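Local coordinates for WbbM protein (Klebsiella pneumoniae, PDB 6U4B) that is a bifunctional glycosyltransferase that probably builds O-antigen polysaccharide, joining a DUF4422 region and a magnesium-binding family 8 glycosyltransferase region in one trimeric enzyme, at residues Ala95-Phe100 against Met215-Lys220; Gly149-Leu154 against Gly273-Lys278; Met453-Tyr458 against Lys501-Asp506; Asp469-Ala474 against Ile509-Phe514. All blocks are in the same frame, centred on the assembly; numbering follows the deposited sequence.

Overall arrangement
The four contacts form two pairs at opposite sides of the chain's centre. Interactions 1 and 2 come first along the chain, their segments alternating; with centres 11 Å apart they belong to the same mixed sheet and touch through its neighbouring strands 216-219 and 152-159. Interactions 3 and 4 follow, again alternating with centres 11 Å apart; they share helix 505-513 in the family 8 glycosyltransferase range and meet where Tyr-502 packs on Ile-509. Between the pairs nothing touches: nearest atoms of interactions 1 and 3 are about 38 Å apart. The first pair builds a DUF4422 sheet; the second has its nearest side chains about 8 to 10 Å from magnesium, consistent with two transferase modules.

Interaction 1 of 4, residues Ala95-Phe100 against Met215-Lys220; sequences ADYVGF and MFVMRK
Phe-100 turns the edge of its ring toward one face of Phe-216, an offset edge-to-face pair with centroids 5.5 Å apart and planes at 69°. The side chains lie side by side and point the same way; Phe-100 CD1 comes within 3.7 Å of Phe-216 CZ. Phe-216 CG is placed between its own backbone N and carbonyl carbon (chi1 58°), which sets the ring beside Phe-100. On the opposite face of the Phe-216 ring sits CE of Met-218, two residues along the strand. These rings cover one side of an antiparallel strand pair, 97-100 against 216-219, in the mixed sheet of the DUF4422 region, and His-85 and Phe-262 add further aromatic contacts.

The backbones of Val-98 and Met-218 hydrogen-bond to each other in both directions, as do those of Phe-100 and Phe-216. The bond from Met-218 N to Val-98 O is nearly straight, 174° at the hydrogen. Between these pairs Gly-99 faces Val-217 with CA atoms only 3.9 Å apart, a closeness helped by the absence of a side chain on the glycine.

Tyr-97 and Arg-219 share the other side of the sheet. Arg-219 CD passes 3.9 Å from Tyr-97 CZ; the tyrosine hydroxyl is hydrogen-bonded to Ile-150 O, and Arg-219 NH1 forms a salt bridge with Asp-151 OD2. At the strand end Lys-220 N bonds to Asp-96 O at 2.8 Å, from above the carbonyl plane.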
# COMPACT_ATOMS: atom_id res chain seq x y z
N ALA A 95 21.45 -13.93 45.67
CA ALA A 95 21.77 -13.53 47.03
C ALA A 95 22.17 -14.76 47.85
O ALA A 95 22.14 -15.90 47.37
CB ALA A 95 20.58 -12.81 47.67
N ASP A 96 22.55 -14.52 49.11
CA ASP A 96 22.91 -15.63 49.99
C ASP A 96 21.74 -16.58 50.20
O ASP A 96 21.95 -17.78 50.44
CB ASP A 96 23.41 -15.09 51.33
CG ASP A 96 24.66 -14.24 51.20
OD1 ASP A 96 25.50 -14.55 50.32
OD2 ASP A 96 24.80 -13.27 51.96
N TYR A 97 20.51 -16.07 50.11
CA TYR A 97 19.31 -16.89 50.21
C TYR A 97 18.39 -16.54 49.05
O TYR A 97 18.16 -15.36 48.78
CB TYR A 97 18.59 -16.68 51.54
CG TYR A 97 19.26 -17.35 52.71
CD1 TYR A 97 18.78 -18.56 53.21
CD2 TYR A 97 20.38 -16.80 53.32
CE1 TYR A 97 19.39 -19.19 54.28
CE2 TYR A 97 20.99 -17.42 54.39
CZ TYR A 97 20.50 -18.61 54.87
OH TYR A 97 21.11 -19.23 55.93
N VAL A 98 17.88 -17.56 48.36
CA VAL A 98 17.00 -17.40 47.21
C VAL A 98 15.67 -18.07 47.54
O VAL A 98 15.65 -19.22 48.00
CB VAL A 98 17.62 -17.98 45.93
CG1 VAL A 98 16.65 -17.84 44.76
CG2 VAL A 98 18.94 -17.29 45.62
N GLY A 99 14.57 -17.36 47.29
CA GLY A 99 13.26 -17.84 47.67
C GLY A 99 12.21 -17.54 46.62
O GLY A 99 12.41 -16.72 45.72
N PHE A 100 11.08 -18.22 46.76
CA PHE A 100 9.96 -18.07 45.84
C PHE A 100 8.65 -18.20 46.60
O PHE A 100 8.49 -19.11 47.42
CB PHE A 100 10.00 -19.12 44.72
CG PHE A 100 11.26 -19.09 43.91
CD1 PHE A 100 12.35 -19.86 44.27
CD2 PHE A 100 11.36 -18.28 42.79
CE1 PHE A 100 13.52 -19.83 43.53
CE2 PHE A 100 12.52 -18.24 42.04
CZ PHE A 100 13.60 -19.02 42.41
N MET A 215 6.90 -23.24 47.18
CA MET A 215 7.19 -22.04 47.94
C MET A 215 8.25 -22.37 48.98
O MET A 215 8.02 -23.20 49.87
CB MET A 215 5.91 -21.52 48.60
CG MET A 215 5.99 -20.12 49.18
SD MET A 215 4.34 -19.43 49.43
CE MET A 215 3.63 -20.63 50.54
N PHE A 216 9.42 -21.74 48.86
CA PHE A 216 10.52 -22.04 49.77
C PHE A 216 11.50 -20.88 49.77
O PHE A 216 11.47 -20.00 48.91
CB PHE A 216 11.23 -23.34 49.37
CG PHE A 216 11.78 -23.34 47.96
CD1 PHE A 216 11.09 -23.97 46.94
CD2 PHE A 216 12.98 -22.71 47.67
CE1 PHE A 216 11.59 -23.97 45.64
CE2 PHE A 216 13.48 -22.71 46.38
CZ PHE A 216 12.79 -23.34 45.36
N VAL A 217 12.38 -20.90 50.77
CA VAL A 217 13.59 -20.08 50.81
C VAL A 217 14.73 -21.01 51.18
O VAL A 217 14.66 -21.71 52.19
CB VAL A 217 13.49 -18.92 51.82
CG1 VAL A 217 14.68 -17.98 51.67
CG2 VAL A 217 12.18 -18.16 51.66
N MET A 218 15.79 -21.02 50.36
CA MET A 218 16.92 -21.89 50.65
C MET A 218 18.22 -21.17 50.37
O MET A 218 18.26 -20.12 49.71
CB MET A 218 16.85 -23.20 49.85
CG MET A 218 16.89 -23.03 48.35
SD MET A 218 16.88 -24.62 47.51
CE MET A 218 15.30 -25.27 48.02
N ARG A 219 19.30 -21.74 50.89
CA ARG A 219 20.63 -21.15 50.77
C ARG A 219 21.09 -21.15 49.32
O ARG A 219 20.71 -22.01 48.51
CB ARG A 219 21.63 -21.92 51.64
CG ARG A 219 22.98 -21.24 51.79
CD ARG A 219 23.22 -20.79 53.22
NE ARG A 219 23.54 -21.92 54.09
CZ ARG A 219 23.85 -21.80 55.38
NH1 ARG A 219 24.13 -22.88 56.10
NH2 ARG A 219 23.87 -20.61 55.95
N LYS A 220 21.92 -20.15 48.99
CA LYS A 220 22.38 -19.95 47.62
C LYS A 220 22.99 -21.21 47.02
O LYS A 220 22.70 -21.58 45.88
CB LYS A 220 23.39 -18.80 47.60
CG LYS A 220 24.15 -18.62 46.30
CD LYS A 220 25.23 -17.56 46.47
CE LYS A 220 26.23 -17.56 45.33
NZ LYS A 220 27.40 -16.69 45.63

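Interaction 2 of 4, residues Gly149-Leu154 against Gly273-Lys278; sequences GIDILL and GELKVK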
# COMPACT_ATOMS: atom_id res chain seq x y z
N GLY A 149 20.63 -19.16 60.78
CA GLY A 149 21.47 -20.32 60.57
C GLY A 149 20.73 -21.48 59.93
O GLY A 149 21.07 -22.64 60.17
N ILE A 150 19.73 -21.17 59.12
CA ILE A 150 18.86 -22.17 58.52
C ILE A 150 19.30 -22.42 57.08
O ILE A 150 19.75 -21.51 56.38
CB ILE A 150 17.38 -21.73 58.58
CG1 ILE A 150 17.03 -21.25 59.99
CG2 ILE A 150 16.45 -22.87 58.18
CD1 ILE A 150 17.23 -22.31 61.06
N ASP A 151 19.17 -23.67 56.65
CA ASP A 151 19.49 -24.03 55.27
C ASP A 151 18.30 -23.86 54.34
O ASP A 151 18.43 -23.28 53.26
CB ASP A 151 20.00 -25.48 55.20
CG ASP A 151 21.29 -25.68 55.96
OD1 ASP A 151 21.28 -26.38 56.99
OD2 ASP A 151 22.33 -25.14 55.52
N ILE A 152 17.13 -24.36 54.74
CA ILE A 152 15.93 -24.32 53.91
C ILE A 152 14.74 -23.94 54.78
O ILE A 152 14.55 -24.51 55.86
CB ILE A 152 15.66 -25.68 53.23
CG1 ILE A 152 16.79 -26.05 52.27
CG2 ILE A 152 14.33 -25.65 52.48
CD1 ILE A 152 16.62 -27.41 51.64
N LEU A 153 13.94 -22.99 54.31
CA LEU A 153 12.67 -22.63 54.93
C LEU A 153 11.55 -22.93 53.95
O LEU A 153 11.71 -22.75 52.74
CB LEU A 153 12.63 -21.15 55.34
CG LEU A 153 13.75 -20.63 56.25
CD1 LEU A 153 14.97 -20.18 55.45
CD2 LEU A 153 13.24 -19.50 57.12
N LEU A 154 10.41 -23.39 54.47
CA LEU A 154 9.30 -23.81 53.61
C LEU A 154 8.06 -24.05 54.46
O LEU A 154 8.14 -24.00 55.69
CB LEU A 154 9.69 -25.07 52.81
CG LEU A 154 9.92 -26.45 53.42
CD1 LEU A 154 10.20 -27.44 52.30
CD2 LEU A 154 11.07 -26.44 54.40
N GLY A 273 23.42 -36.09 55.70
CA GLY A 273 23.99 -35.49 56.89
C GLY A 273 23.11 -34.43 57.50
O GLY A 273 21.89 -34.62 57.64
N GLU A 274 23.71 -33.31 57.88
CA GLU A 274 22.95 -32.22 58.49
C GLU A 274 22.02 -31.56 57.47
O GLU A 274 22.29 -31.55 56.27
CB GLU A 274 23.90 -31.17 59.07
CG GLU A 274 24.93 -30.63 58.07
CD GLU A 274 24.37 -29.54 57.16
OE1 GLU A 274 23.35 -28.92 57.52
OE2 GLU A 274 24.96 -29.32 56.08
N LEU A 275 20.92 -31.03 57.97
CA LEU A 275 20.12 -30.04 57.25
C LEU A 275 19.14 -29.40 58.21
O LEU A 275 18.33 -30.08 58.84
CB LEU A 275 19.37 -30.67 56.07
CG LEU A 275 19.01 -29.62 55.01
CD1 LEU A 275 20.27 -28.95 54.48
CD2 LEU A 275 18.21 -30.24 53.87
N LYS A 276 19.22 -28.08 58.35
CA LYS A 276 18.37 -27.34 59.28
C LYS A 276 17.19 -26.75 58.51
O LYS A 276 17.37 -25.88 57.65
CB LYS A 276 19.18 -26.25 60.00
CG LYS A 276 20.24 -26.85 60.90
CD LYS A 276 21.01 -25.79 61.67
CE LYS A 276 21.79 -26.42 62.81
NZ LYS A 276 22.47 -27.68 62.38
N VAL A 277 16.00 -27.25 58.81
CA VAL A 277 14.77 -26.89 58.12
C VAL A 277 13.87 -26.16 59.11
O VAL A 277 13.70 -26.61 60.25
CB VAL A 277 14.07 -28.14 57.55
CG1 VAL A 277 12.63 -27.82 57.18
CG2 VAL A 277 14.83 -28.68 56.36
N LYS A 278 13.32 -25.02 58.69
CA LYS A 278 12.38 -24.26 59.50
C LYS A 278 11.05 -24.19 58.77
O LYS A 278 10.95 -23.53 57.73
CB LYS A 278 12.92 -22.86 59.81
CG LYS A 278 12.07 -22.09 60.82
CD LYS A 278 12.60 -20.68 61.08
CE LYS A 278 13.88 -20.70 61.90
NZ LYS A 278 14.30 -19.32 62.28
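Ile-150 lies across the aliphatic part of Lys-278 at about a right angle, its CG1 resting 3.7 Å from Lys-278 CE. The lysine stretches out to CD and then bends at chi3 (-73°), which brings CE over the isoleucine and lets NZ reach Cys-146 O. Just before the strands begin, CG2 of Ile-150 also presses on the carbonyl of Lys-276.

That carbonyl is the hub of the contact: Lys-276 O accepts from Asp-151 N at 3.0 Å and from Ile-152 N at 3.3 Å. From there the chains run as parallel strands, Ile-152 beside Val-277 and Leu-153 beside Lys-278, in the mixed sheet that joins strands 152-159 and 277-285. Lys-278 N gives the next bond to Ile-152 O, and a weak one follows from Leu-154 N to Lys-278 O. On the side away from Lys-278, Leu-154 CD2 and Val-277 CG1 are packed tightly, 3.5 Å apart, and Ile-152 CD1 meets Leu-275 CD2 beside helix 220-240.

Asp-151 returns a bond from its side chain. Its OD1 takes Lys-276 N on the anti lone pair at 3.0 Å, nearly straight at 170°, while OD2 pairs with Arg-219. Glu-274 OE1 stands 3.3 Å from the same OD1, two acceptors with like charge; the arginine probably offsets this repulsion and helps keep Asp-151 ionised.

Interaction 3 of 4, residues Met453-Tyr458 against Lys501-Asp506; sequences MPAGEY and KYWFLD
Tyr-458 and Trp-503 meet almost perpendicularly. The six-membered ring of the indole presents its edge to the face of the tyrosine, offset from its centre, with planes at 88° and centroids 5.8 Å apart. Contact is made by Trp-503 CE3, 4.0 Å from Tyr-458 CD2, while further out along the phenol Trp-503 CB lies 3.6 Å from Tyr-458 CZ. In both residues CG is anti to the backbone N (chi1 170° for Tyr-458, -171° for Trp-503), an extended start that, with each CB directed at the other segment, carries the two rings across the gap between the backbones.

The edge of the indole also finds Ala-455, one helical turn before Tyr-458: its CB sits near the plane of the ring system, 3.8 Å from Trp-503 CZ3. One indole face is taken by the following residue, Phe-504, whose CE2 is 3.4 Å above the plane and over its centre. Met-453 CE adds an in-plane contact at the rim of the Tyr-458 ring.

At its far end the Tyr-458 hydroxyl comes to the edge of the Tyr-502 ring, 3.5 Å from Tyr-502 CB. It is hydrogen-bonded to OD2 of Asp-508, the oxygen that also takes Phe-504 N, so a single carboxylate ties the phenol to the turn at 502-505.

An aromatic cluster thus fastens the start of helix 455-461 to the turn leading into helix 505-513 in the family 8 glycosyltransferase region, with the Phe-504 side chain about 10 Å from the bound magnesium.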
# COMPACT_ATOMS: atom_id res chain seq x y z
N MET A 453 -31.98 19.89 34.85
CA MET A 453 -31.85 21.34 34.85
C MET A 453 -31.14 21.76 33.58
O MET A 453 -30.51 20.93 32.91
CB MET A 453 -31.10 21.83 36.09
CG MET A 453 -29.94 20.94 36.51
SD MET A 453 -29.19 21.49 38.05
CE MET A 453 -28.38 19.98 38.57
N PRO A 454 -31.24 23.04 33.20
CA PRO A 454 -30.45 23.52 32.06
C PRO A 454 -28.97 23.27 32.27
O PRO A 454 -28.47 23.26 33.40
CB PRO A 454 -30.77 25.02 32.02
CG PRO A 454 -32.11 25.13 32.64
CD PRO A 454 -32.17 24.07 33.70
N ALA A 455 -28.26 23.05 31.17
CA ALA A 455 -26.84 22.68 31.25
C ALA A 455 -26.02 23.75 31.94
O ALA A 455 -25.07 23.43 32.68
CB ALA A 455 -26.30 22.40 29.85
N GLY A 456 -26.36 25.02 31.74
CA GLY A 456 -25.63 26.09 32.40
C GLY A 456 -25.76 26.02 33.91
O GLY A 456 -24.77 26.17 34.64
N GLU A 457 -26.98 25.82 34.40
CA GLU A 457 -27.17 25.69 35.84
C GLU A 457 -26.50 24.42 36.37
O GLU A 457 -25.92 24.43 37.47
CB GLU A 457 -28.66 25.68 36.19
CG GLU A 457 -28.94 25.86 37.67
CD GLU A 457 -30.36 25.51 38.05
OE1 GLU A 457 -31.28 25.78 37.25
OE2 GLU A 457 -30.56 24.95 39.14
N TYR A 458 -26.56 23.33 35.61
CA TYR A 458 -25.90 22.09 36.01
C TYR A 458 -24.40 22.29 36.17
O TYR A 458 -23.80 21.79 37.13
CB TYR A 458 -26.19 20.99 34.98
CG TYR A 458 -25.37 19.73 35.15
CD1 TYR A 458 -25.69 18.80 36.14
CD2 TYR A 458 -24.30 19.45 34.31
CE1 TYR A 458 -24.95 17.64 36.29
CE2 TYR A 458 -23.56 18.29 34.45
CZ TYR A 458 -23.88 17.39 35.45
OH TYR A 458 -23.15 16.23 35.60
N LYS A 501 -23.70 10.25 40.46
CA LYS A 501 -23.56 9.97 39.04
C LYS A 501 -23.76 11.25 38.25
O LYS A 501 -24.67 12.04 38.54
CB LYS A 501 -24.56 8.90 38.59
CG LYS A 501 -24.44 7.62 39.39
CD LYS A 501 -24.44 6.40 38.50
CE LYS A 501 -23.78 5.23 39.20
NZ LYS A 501 -22.33 5.50 39.44
N TYR A 502 -22.90 11.47 37.26
CA TYR A 502 -22.84 12.73 36.54
C TYR A 502 -23.32 12.57 35.10
O TYR A 502 -23.28 11.48 34.52
CB TYR A 502 -21.41 13.29 36.56
CG TYR A 502 -20.91 13.58 37.95
CD1 TYR A 502 -21.17 14.81 38.56
CD2 TYR A 502 -20.20 12.63 38.67
CE1 TYR A 502 -20.72 15.08 39.83
CE2 TYR A 502 -19.74 12.90 39.95
CZ TYR A 502 -20.01 14.12 40.52
OH TYR A 502 -19.56 14.38 41.80
N TRP A 503 -23.76 13.70 34.53
CA TRP A 503 -24.36 13.69 33.20
C TRP A 503 -23.41 13.10 32.16
O TRP A 503 -23.77 12.17 31.44
CB TRP A 503 -24.76 15.12 32.82
CG TRP A 503 -25.57 15.22 31.57
CD1 TRP A 503 -26.27 14.22 30.96
CD2 TRP A 503 -25.78 16.39 30.78
NE1 TRP A 503 -26.90 14.69 29.84
CE2 TRP A 503 -26.61 16.03 29.70
CE3 TRP A 503 -25.35 17.72 30.87
CZ2 TRP A 503 -27.02 16.93 28.73
CZ3 TRP A 503 -25.75 18.62 29.90
CH2 TRP A 503 -26.58 18.22 28.84
N PHE A 504 -22.19 13.62 32.08
CA PHE A 504 -21.19 13.13 31.15
C PHE A 504 -20.06 12.39 31.86
O PHE A 504 -18.90 12.44 31.42
CB PHE A 504 -20.64 14.27 30.29
CG PHE A 504 -21.58 14.69 29.20
CD1 PHE A 504 -21.63 13.99 28.00
CD2 PHE A 504 -22.44 15.76 29.38
CE1 PHE A 504 -22.50 14.38 27.00
CE2 PHE A 504 -23.31 16.15 28.38
CZ PHE A 504 -23.34 15.45 27.19
N LEU A 505 -20.38 11.71 32.96
CA LEU A 505 -19.52 10.69 33.58
C LEU A 505 -18.17 11.31 33.91
O LEU A 505 -18.13 12.39 34.52
CB LEU A 505 -19.49 9.48 32.65
CG LEU A 505 -20.82 8.99 32.08
CD1 LEU A 505 -20.61 7.86 31.10
CD2 LEU A 505 -21.77 8.57 33.19
N ASP A 506 -17.05 10.68 33.53
CA ASP A 506 -15.73 11.16 33.94
C ASP A 506 -15.38 12.51 33.33
O ASP A 506 -14.55 13.23 33.89
CB ASP A 506 -14.66 10.13 33.59
CG ASP A 506 -14.60 9.83 32.10
OD1 ASP A 506 -15.68 9.72 31.47
OD2 ASP A 506 -13.49 9.72 31.56

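Interaction 4 of 4, residues Asp469-Ala474 against Ile509-Phe514; sequences DEYFQA and IMNKVF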
# COMPACT_ATOMS: atom_id res chain seq x y z
N ASP A 469 -18.31 28.44 30.82
CA ASP A 469 -17.70 28.54 29.50
C ASP A 469 -16.33 27.86 29.44
O ASP A 469 -15.83 27.61 28.34
CB ASP A 469 -17.58 30.01 29.11
CG ASP A 469 -17.31 30.20 27.64
OD1 ASP A 469 -16.17 30.56 27.28
OD2 ASP A 469 -18.24 29.97 26.83
N GLU A 470 -15.74 27.53 30.59
CA GLU A 470 -14.43 26.88 30.61
C GLU A 470 -14.52 25.36 30.57
O GLU A 470 -13.52 24.68 30.81
CB GLU A 470 -13.65 27.33 31.85
CG GLU A 470 -13.18 28.78 31.78
CD GLU A 470 -12.55 29.26 33.07
OE1 GLU A 470 -12.46 28.45 34.01
OE2 GLU A 470 -12.14 30.44 33.14
N TYR A 471 -15.70 24.82 30.27
CA TYR A 471 -15.88 23.38 30.16
C TYR A 471 -15.06 22.84 29.00
O TYR A 471 -15.19 23.31 27.86
CB TYR A 471 -17.36 23.06 29.97
CG TYR A 471 -17.72 21.60 30.12
CD1 TYR A 471 -17.61 20.73 29.04
CD2 TYR A 471 -18.20 21.11 31.32
CE1 TYR A 471 -17.96 19.40 29.17
CE2 TYR A 471 -18.54 19.78 31.46
CZ TYR A 471 -18.42 18.93 30.38
OH TYR A 471 -18.76 17.60 30.52
N PHE A 472 -14.21 21.85 29.27
CA PHE A 472 -13.30 21.30 28.28
C PHE A 472 -13.73 19.90 27.86
O PHE A 472 -14.35 19.16 28.64
CB PHE A 472 -11.86 21.26 28.80
CG PHE A 472 -11.64 20.30 29.94
CD1 PHE A 472 -11.37 18.96 29.70
CD2 PHE A 472 -11.68 20.74 31.25
CE1 PHE A 472 -11.17 18.08 30.75
CE2 PHE A 472 -11.47 19.87 32.30
CZ PHE A 472 -11.22 18.54 32.05
N GLN A 473 -13.37 19.53 26.64
CA GLN A 473 -13.70 18.22 26.09
C GLN A 473 -12.61 17.22 26.45
O GLN A 473 -11.41 17.54 26.42
CB GLN A 473 -13.86 18.31 24.57
CG GLN A 473 -14.97 17.45 24.01
CD GLN A 473 -14.56 16.01 23.81
OE1 GLN A 473 -13.47 15.73 23.33
NE2 GLN A 473 -15.44 15.09 24.19
N ALA A 474 -13.02 16.00 26.79
CA ALA A 474 -12.12 14.98 27.32
C ALA A 474 -11.54 14.06 26.25
O ALA A 474 -10.88 13.08 26.59
CB ALA A 474 -12.83 14.14 28.39
N ILE A 509 -16.65 14.72 35.91
CA ILE A 509 -15.83 14.61 37.11
C ILE A 509 -14.53 15.39 36.94
O ILE A 509 -14.11 16.12 37.84
CB ILE A 509 -15.55 13.12 37.42
CG1 ILE A 509 -16.84 12.42 37.85
CG2 ILE A 509 -14.49 12.99 38.50
CD1 ILE A 509 -16.70 10.93 38.03
N MET A 510 -13.89 15.26 35.78
CA MET A 510 -12.63 15.95 35.54
C MET A 510 -12.83 17.45 35.37
O MET A 510 -11.97 18.24 35.79
CB MET A 510 -11.92 15.35 34.32
CG MET A 510 -11.41 13.93 34.55
SD MET A 510 -10.47 13.27 33.16
CE MET A 510 -11.77 13.05 31.95
N ASN A 511 -13.94 17.87 34.76
CA ASN A 511 -14.21 19.30 34.66
C ASN A 511 -14.39 19.92 36.05
O ASN A 511 -13.96 21.05 36.29
CB ASN A 511 -15.45 19.54 33.80
CG ASN A 511 -15.10 19.88 32.36
OD1 ASN A 511 -14.80 21.03 32.04
ND2 ASN A 511 -15.15 18.88 31.49
N LYS A 512 -15.02 19.19 36.96
CA LYS A 512 -15.21 19.69 38.32
C LYS A 512 -13.89 19.74 39.08
O LYS A 512 -13.56 20.75 39.71
CB LYS A 512 -16.24 18.84 39.06
CG LYS A 512 -16.28 19.05 40.57
CD LYS A 512 -17.50 18.38 41.19
CE LYS A 512 -17.35 18.23 42.70
NZ LYS A 512 -17.13 19.53 43.39
N VAL A 513 -13.12 18.65 39.02
CA VAL A 513 -11.90 18.58 39.82
C VAL A 513 -10.80 19.46 39.23
O VAL A 513 -10.01 20.05 39.97
CB VAL A 513 -11.44 17.11 39.96
CG1 VAL A 513 -10.09 17.03 40.65
CG2 VAL A 513 -12.47 16.32 40.75
N PHE A 514 -10.75 19.60 37.91
CA PHE A 514 -9.69 20.37 37.27
C PHE A 514 -10.08 21.82 37.01
O PHE A 514 -9.33 22.55 36.36
CB PHE A 514 -9.27 19.72 35.94
CG PHE A 514 -8.87 18.27 36.06
CD1 PHE A 514 -8.43 17.75 37.27
CD2 PHE A 514 -8.94 17.43 34.96
CE1 PHE A 514 -8.07 16.41 37.37
CE2 PHE A 514 -8.57 16.10 35.06
CZ PHE A 514 -8.14 15.59 36.27
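The chain at 469-474 leaves a loop, runs through a short, weakly bonded strand at about 472-473 and turns a corner at Ala-474, while 509-513 is the last part of helix 505-513. The two backbones come nearest at Tyr-471 and Asn-511, with CA atoms 6.3 Å apart.

Asn-511 bridges that gap with its amide. OD1 accepts from Phe-472 N at 2.9 Å on an in-plane lone pair, and ND2 donates to Phe-472 O at 3.0 Å, nearly straight. The side chain therefore serves the strand as a neighbouring peptide would, and the two bonds fix its rotation. Rings enclose it from opposite sides: Tyr-471 stacks almost parallel to the amide, 6° off, with ND2 over the ring centre, and Phe-472, its CG set between backbone N and carbonyl carbon (chi1 67°), covers the other face at 26°. ND2 also donates to Gln-507 O, so this buried group is well satisfied.

Phe-472 CZ packs 3.9 Å from Phe-514 CD2, and Ala-474 CB touches Met-510 CE. The Ala-474 side chain is about 6 Å from that of Asp-406, which binds magnesium with Asp-408 and His-560, the DXD-type site of GT-A glycosyltransferases such as family 8.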